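Local coordinates for retinoic acid receptor (PDB 6EU9), which binds all-trans retinoic acid in its ligand-binding domain and probably acts as a retinoid-sensing nuclear receptor that regulates transcription, perhaps in neuronal differentiation, at residues E9-K14 and E175-T180; L141-A146 and A197-K202. All blocks are in the same frame, centred on the assembly; numbering follows the deposited sequence.

Contact 1: residues E9-K14 and E175-T180; sequences EEMVEK and EPILET
The carbonyl oxygen of P176, one turn before T180 on helix 167-188, receives two bonds from that residue: the backbone T180 N at 2.8 Å from P176 O, and the hydroxyl, with T180 OG1 at a nominal 2.5 Å from P176 O. The two donors come from opposite faces of the carbonyl plane, the hydroxyl standing 38° out of it. A threonine hydroxyl bonded back to the carbonyl four residues earlier is a familiar helix feature; with its proton given to its own helix, it meets helix 6-22 without a hydrogen bond. M11 reaches across from that helix. Its CG lies anti to the backbone N (chi1 -156°), the chain runs extended to the sulfur, and M11 SD ends 3.3 Å from T180 OG1, crossing the threonine at a slant. The chain then bends at chi3 (-98°), placing M11 CE 3.9 Å from P176 CB on the ring, while SD also lies near CA and CG1 of I177. Beside the methionine, V12 and T180 run past each other in opposite directions, with V12 CG2 4.1 Å from T180 CG2. The two short helical axes pass 10.4 Å apart, close to perpendicular, and M11 spans most of the gap. Helix 145-156 packs on both partners, through M150 on V12 and L153 and I154 on I177. Chemically, helix 6-22 is packed across helix 167-188 of the nuclear receptor ligand-binding domain by apolar and sulfur-to-hydroxyl contacts, the sulfur settling against an oxygen already engaged.

Contact 2: residues L141-A146 and A197-K202; sequences LSVDTA and AKLLLK
L141 faces L199 of helix 195-222 with their CA atoms 8.1 Å apart, just before the chain turns at S142, whose positive phi (71°) belongs to a Schellman motif, and runs on to D144, the N-cap of helix 145-156. L141 splits its two methyl groups between different neighbours. CD1 lies against the far end of K198, with L141 CD1 4.0 Å from both K198 CD and K198 NZ, whereas L141 CD2 comes 3.9 Å from L199 CG and also meets CG and CD of K202. The lysine K202 bends at chi2 and chi3, and its methylene chain crosses the leucine. V143, two residues on, adds a second apolar touch: its CG2, anti to the carbonyl carbon, sits 4.0 Å from L199 CD2, the two side chains passing in opposite directions. No hydrogen bond joins the segments; the contact is mainly apolar. The turn linking helices 128-141 and 145-156 is thereby packed onto the early part of helix 195-222. R189 touches both V143 and L199 and bonds to the carbonyl of L141, while V185 of helix 167-188 packs on L199, and S137 and L138 of helix 128-141 pack on K202.

Overall arrangement
Contacts 1 and 2 lie about 15 Å apart between centres, and their segments alternate along the chain. Residues 145-146 of contact 2 begin helix 145-156, which links the two contacts. They also meet directly: V12 CG1 lies 3.9 Å from A146 CB, and L178 CD2 lies 4.1 Å from L200 CD2. Helices 6-22, 145-156, 167-188 and 195-222 are thus tied together by apolar side chains, as expected for the mainly helical nuclear receptor ligand-binding fold. Contact 1 lies about 17 Å from the chain centre and contact 2 about 13 Å, measured between centres, and both join helices of the domain that binds all-trans retinoic acid.

Contact 1: residues E9-K14 and E175-T180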
loop_
_atom_site.group_PDB
_atom_site.type_symbol
_atom_site.label_atom_id
_atom_site.label_comp_id
_atom_site.label_asym_id
_atom_site.label_seq_id
_atom_site.Cartn_x
_atom_site.Cartn_y
_atom_site.Cartn_z
ATOM N N GLU A 9 17.115 -18.665 11.522
ATOM C CA GLU A 9 17.953 -17.834 12.359
ATOM C C GLU A 9 18.162 -16.513 11.639
ATOM O O GLU A 9 18.197 -15.452 12.263
ATOM C CB GLU A 9 19.298 -18.447 12.621
ATOM C CG GLU A 9 19.321 -19.959 12.579
ATOM C CD GLU A 9 20.598 -20.511 13.179
ATOM O OE1 GLU A 9 21.156 -19.849 14.120
ATOM O OE2 GLU A 9 21.044 -21.634 12.745
ATOM N N GLU A 10 18.238 -16.622 10.300
ATOM C CA GLU A 10 18.402 -15.451 9.470
ATOM C C GLU A 10 17.177 -14.549 9.612
ATOM O O GLU A 10 17.304 -13.341 9.686
ATOM C CB GLU A 10 18.540 -15.878 8.009
ATOM C CG GLU A 10 19.379 -15.050 7.053
ATOM C CD GLU A 10 19.593 -15.752 5.676
ATOM O OE1 GLU A 10 20.728 -16.301 5.437
ATOM O OE2 GLU A 10 18.652 -15.761 4.777
ATOM N N MET A 11 15.995 -15.164 9.645
ATOM C CA MET A 11 14.721 -14.507 9.663
ATOM C C MET A 11 14.527 -13.780 10.960
ATOM O O MET A 11 14.097 -12.624 11.001
ATOM C CB MET A 11 13.611 -15.505 9.498
ATOM C CG MET A 11 12.360 -14.874 8.944
ATOM S SD MET A 11 11.086 -16.140 9.074
ATOM C CE MET A 11 11.084 -16.841 7.377
ATOM N N VAL A 12 14.880 -14.415 12.049
ATOM C CA VAL A 12 14.881 -13.729 13.315
ATOM C C VAL A 12 15.704 -12.459 13.211
ATOM O O VAL A 12 15.180 -11.387 13.474
ATOM C CB VAL A 12 15.354 -14.605 14.440
ATOM C CG1 VAL A 12 15.334 -13.803 15.703
ATOM C CG2 VAL A 12 14.452 -15.825 14.538
ATOM N N GLU A 13 16.913 -12.575 12.701
ATOM C CA GLU A 13 17.839 -11.442 12.658
ATOM C C GLU A 13 17.295 -10.297 11.817
ATOM O O GLU A 13 17.408 -9.147 12.159
ATOM C CB GLU A 13 19.247 -11.858 12.261
ATOM C CG GLU A 13 19.932 -12.714 13.302
ATOM C CD GLU A 13 21.389 -13.027 12.952
ATOM O OE1 GLU A 13 22.116 -12.010 12.797
ATOM O OE2 GLU A 13 21.818 -14.246 12.829
ATOM N N LYS A 14 16.698 -10.631 10.717
ATOM C CA LYS A 14 16.069 -9.677 9.824
ATOM C C LYS A 14 14.914 -8.973 10.517
ATOM O O LYS A 14 14.812 -7.762 10.438
ATOM C CB LYS A 14 15.588 -10.355 8.513
ATOM C CG LYS A 14 16.578 -10.302 7.389
ATOM C CD LYS A 14 16.364 -11.563 6.567
ATOM C CE LYS A 14 17.432 -11.729 5.468
ATOM N NZ LYS A 14 16.949 -12.807 4.544
ATOM N N GLU A 175 2.957 -18.107 7.036
ATOM C CA GLU A 175 3.269 -19.460 7.642
ATOM C C GLU A 175 4.737 -19.716 8.054
ATOM O O GLU A 175 4.971 -20.269 9.104
ATOM C CB GLU A 175 2.785 -20.614 6.750
ATOM C CG GLU A 175 1.350 -20.452 6.352
ATOM C CD GLU A 175 0.833 -21.694 5.675
ATOM O OE1 GLU A 175 1.467 -22.016 4.639
ATOM O OE2 GLU A 175 -0.139 -22.334 6.179
ATOM N N PRO A 176 5.729 -19.353 7.208
ATOM C CA PRO A 176 7.100 -19.561 7.700
ATOM C C PRO A 176 7.412 -18.765 8.969
ATOM O O PRO A 176 8.139 -19.271 9.784
ATOM C CB PRO A 176 8.007 -19.069 6.509
ATOM C CG PRO A 176 7.083 -18.233 5.674
ATOM C CD PRO A 176 5.741 -18.859 5.794
ATOM N N ILE A 177 6.893 -17.557 9.114
ATOM C CA ILE A 177 7.148 -16.728 10.312
ATOM C C ILE A 177 6.548 -17.356 11.558
ATOM O O ILE A 177 7.112 -17.301 12.627
ATOM C CB ILE A 177 6.594 -15.303 10.182
ATOM C CG1 ILE A 177 6.905 -14.762 8.774
ATOM C CG2 ILE A 177 7.122 -14.423 11.321
ATOM C CD1 ILE A 177 5.986 -13.631 8.287
ATOM N N LEU A 178 5.400 -17.971 11.400
ATOM C CA LEU A 178 4.790 -18.730 12.432
ATOM C C LEU A 178 5.624 -19.927 12.835
ATOM O O LEU A 178 5.847 -20.169 14.026
ATOM C CB LEU A 178 3.425 -19.193 11.973
ATOM C CG LEU A 178 2.436 -18.031 11.880
ATOM C CD1 LEU A 178 1.265 -18.366 10.956
ATOM C CD2 LEU A 178 2.069 -17.642 13.345
ATOM N N GLU A 179 6.131 -20.667 11.851
ATOM C CA GLU A 179 6.951 -21.817 12.152
ATOM C C GLU A 179 8.244 -21.373 12.845
ATOM O O GLU A 179 8.690 -21.973 13.803
ATOM C CB GLU A 179 7.181 -22.612 10.885
ATOM C CG GLU A 179 7.566 -24.041 11.161
ATOM C CD GLU A 179 6.533 -24.883 11.902
ATOM O OE1 GLU A 179 5.376 -24.407 12.151
ATOM O OE2 GLU A 179 6.892 -26.048 12.227
ATOM N N THR A 180 8.782 -20.273 12.355
ATOM C CA THR A 180 10.008 -19.691 12.887
ATOM C C THR A 180 9.810 -19.224 14.294
ATOM O O THR A 180 10.704 -19.441 15.129
ATOM C CB THR A 180 10.447 -18.492 12.070
ATOM O OG1 THR A 180 10.472 -18.933 10.717
ATOM C CG2 THR A 180 11.763 -18.080 12.460
#

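Contact 2: residues L141-A146 and A197-K202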
loop_
_atom_site.group_PDB
_atom_site.type_symbol
_atom_site.label_atom_id
_atom_site.label_comp_id
_atom_site.label_asym_id
_atom_site.label_seq_id
_atom_site.Cartn_x
_atom_site.Cartn_y
_atom_site.Cartn_z
ATOM N N LEU A 141 5.218 -14.079 30.620
ATOM C CA LEU A 141 5.637 -15.084 29.648
ATOM C C LEU A 141 7.085 -14.922 29.245
ATOM O O LEU A 141 7.542 -15.828 28.628
ATOM C CB LEU A 141 4.831 -14.940 28.420
ATOM C CG LEU A 141 3.751 -15.888 27.918
ATOM C CD1 LEU A 141 2.756 -16.278 28.982
ATOM C CD2 LEU A 141 3.116 -15.158 26.723
ATOM N N SER A 142 7.733 -13.833 29.698
ATOM C CA SER A 142 9.169 -13.611 29.541
ATOM C C SER A 142 9.540 -13.323 28.113
ATOM O O SER A 142 10.621 -13.673 27.693
ATOM C CB SER A 142 10.112 -14.725 30.073
ATOM O OG SER A 142 9.995 -14.976 31.474
ATOM N N VAL A 143 8.645 -12.641 27.407
ATOM C CA VAL A 143 8.734 -12.287 26.026
ATOM C C VAL A 143 9.893 -11.367 25.691
ATOM O O VAL A 143 10.068 -10.380 26.328
ATOM C CB VAL A 143 7.390 -11.666 25.579
ATOM C CG1 VAL A 143 7.428 -11.337 24.086
ATOM C CG2 VAL A 143 6.259 -12.622 25.791
ATOM N N ASP A 144 10.680 -11.670 24.663
ATOM C CA ASP A 144 11.879 -10.872 24.358
ATOM C C ASP A 144 11.748 -10.030 23.079
ATOM O O ASP A 144 10.808 -10.188 22.338
ATOM C CB ASP A 144 13.113 -11.782 24.369
ATOM C CG ASP A 144 13.439 -12.360 23.027
ATOM O OD1 ASP A 144 12.540 -12.517 22.170
ATOM O OD2 ASP A 144 14.626 -12.599 22.745
ATOM N N THR A 145 12.707 -9.166 22.829
ATOM C CA THR A 145 12.582 -8.204 21.742
ATOM C C THR A 145 12.295 -8.883 20.397
ATOM O O THR A 145 11.463 -8.376 19.604
ATOM C CB THR A 145 13.827 -7.323 21.575
ATOM O OG1 THR A 145 14.307 -6.926 22.845
ATOM C CG2 THR A 145 13.522 -6.099 20.792
ATOM N N ALA A 146 12.969 -9.991 20.129
ATOM C CA ALA A 146 12.808 -10.692 18.883
ATOM C C ALA A 146 11.421 -11.273 18.755
ATOM O O ALA A 146 10.815 -11.220 17.634
ATOM C CB ALA A 146 13.860 -11.795 18.711
ATOM N N ALA A 197 1.669 -21.670 21.827
ATOM C CA ALA A 197 0.180 -21.552 21.878
ATOM C C ALA A 197 -0.219 -20.371 22.700
ATOM O O ALA A 197 -1.092 -19.604 22.262
ATOM C CB ALA A 197 -0.531 -22.819 22.393
ATOM N N LYS A 198 0.458 -20.179 23.848
ATOM C CA LYS A 198 0.175 -19.053 24.732
ATOM C C LYS A 198 0.457 -17.720 24.046
ATOM O O LYS A 198 -0.281 -16.780 24.198
ATOM C CB LYS A 198 0.937 -19.175 26.019
ATOM C CG LYS A 198 0.071 -19.803 27.075
ATOM C CD LYS A 198 0.627 -19.579 28.505
ATOM C CE LYS A 198 -0.536 -19.466 29.484
ATOM N NZ LYS A 198 -0.358 -18.359 30.479
ATOM N N LEU A 199 1.544 -17.670 23.285
ATOM C CA LEU A 199 1.903 -16.467 22.549
ATOM C C LEU A 199 0.894 -16.159 21.424
ATOM O O LEU A 199 0.542 -15.016 21.223
ATOM C CB LEU A 199 3.296 -16.627 22.015
ATOM C CG LEU A 199 4.261 -16.049 23.084
ATOM C CD1 LEU A 199 5.570 -16.850 23.142
ATOM C CD2 LEU A 199 4.454 -14.593 22.861
ATOM N N LEU A 200 0.367 -17.196 20.756
ATOM C CA LEU A 200 -0.640 -16.968 19.780
ATOM C C LEU A 200 -1.884 -16.415 20.302
ATOM O O LEU A 200 -2.437 -15.465 19.714
ATOM C CB LEU A 200 -0.966 -18.223 19.002
ATOM C CG LEU A 200 0.174 -18.659 17.996
ATOM C CD1 LEU A 200 -0.423 -19.691 17.125
ATOM C CD2 LEU A 200 0.856 -17.546 17.260
ATOM N N LEU A 201 -2.334 -16.937 21.448
ATOM C CA LEU A 201 -3.545 -16.424 22.112
ATOM C C LEU A 201 -3.373 -14.993 22.585
ATOM O O LEU A 201 -4.339 -14.305 22.638
ATOM C CB LEU A 201 -3.950 -17.320 23.228
ATOM C CG LEU A 201 -4.350 -18.743 22.864
ATOM C CD1 LEU A 201 -4.696 -19.506 24.115
ATOM C CD2 LEU A 201 -5.533 -18.664 21.973
ATOM N N LYS A 202 -2.163 -14.521 22.792
ATOM C CA LYS A 202 -1.966 -13.093 23.049
ATOM C C LYS A 202 -2.304 -12.254 21.838
ATOM O O LYS A 202 -2.706 -11.127 21.983
ATOM C CB LYS A 202 -0.537 -12.782 23.515
ATOM C CG LYS A 202 -0.087 -13.642 24.719
ATOM C CD LYS A 202 -0.276 -13.063 26.125
ATOM C CE LYS A 202 -1.491 -13.654 26.819
ATOM N NZ LYS A 202 -1.768 -12.842 28.055
#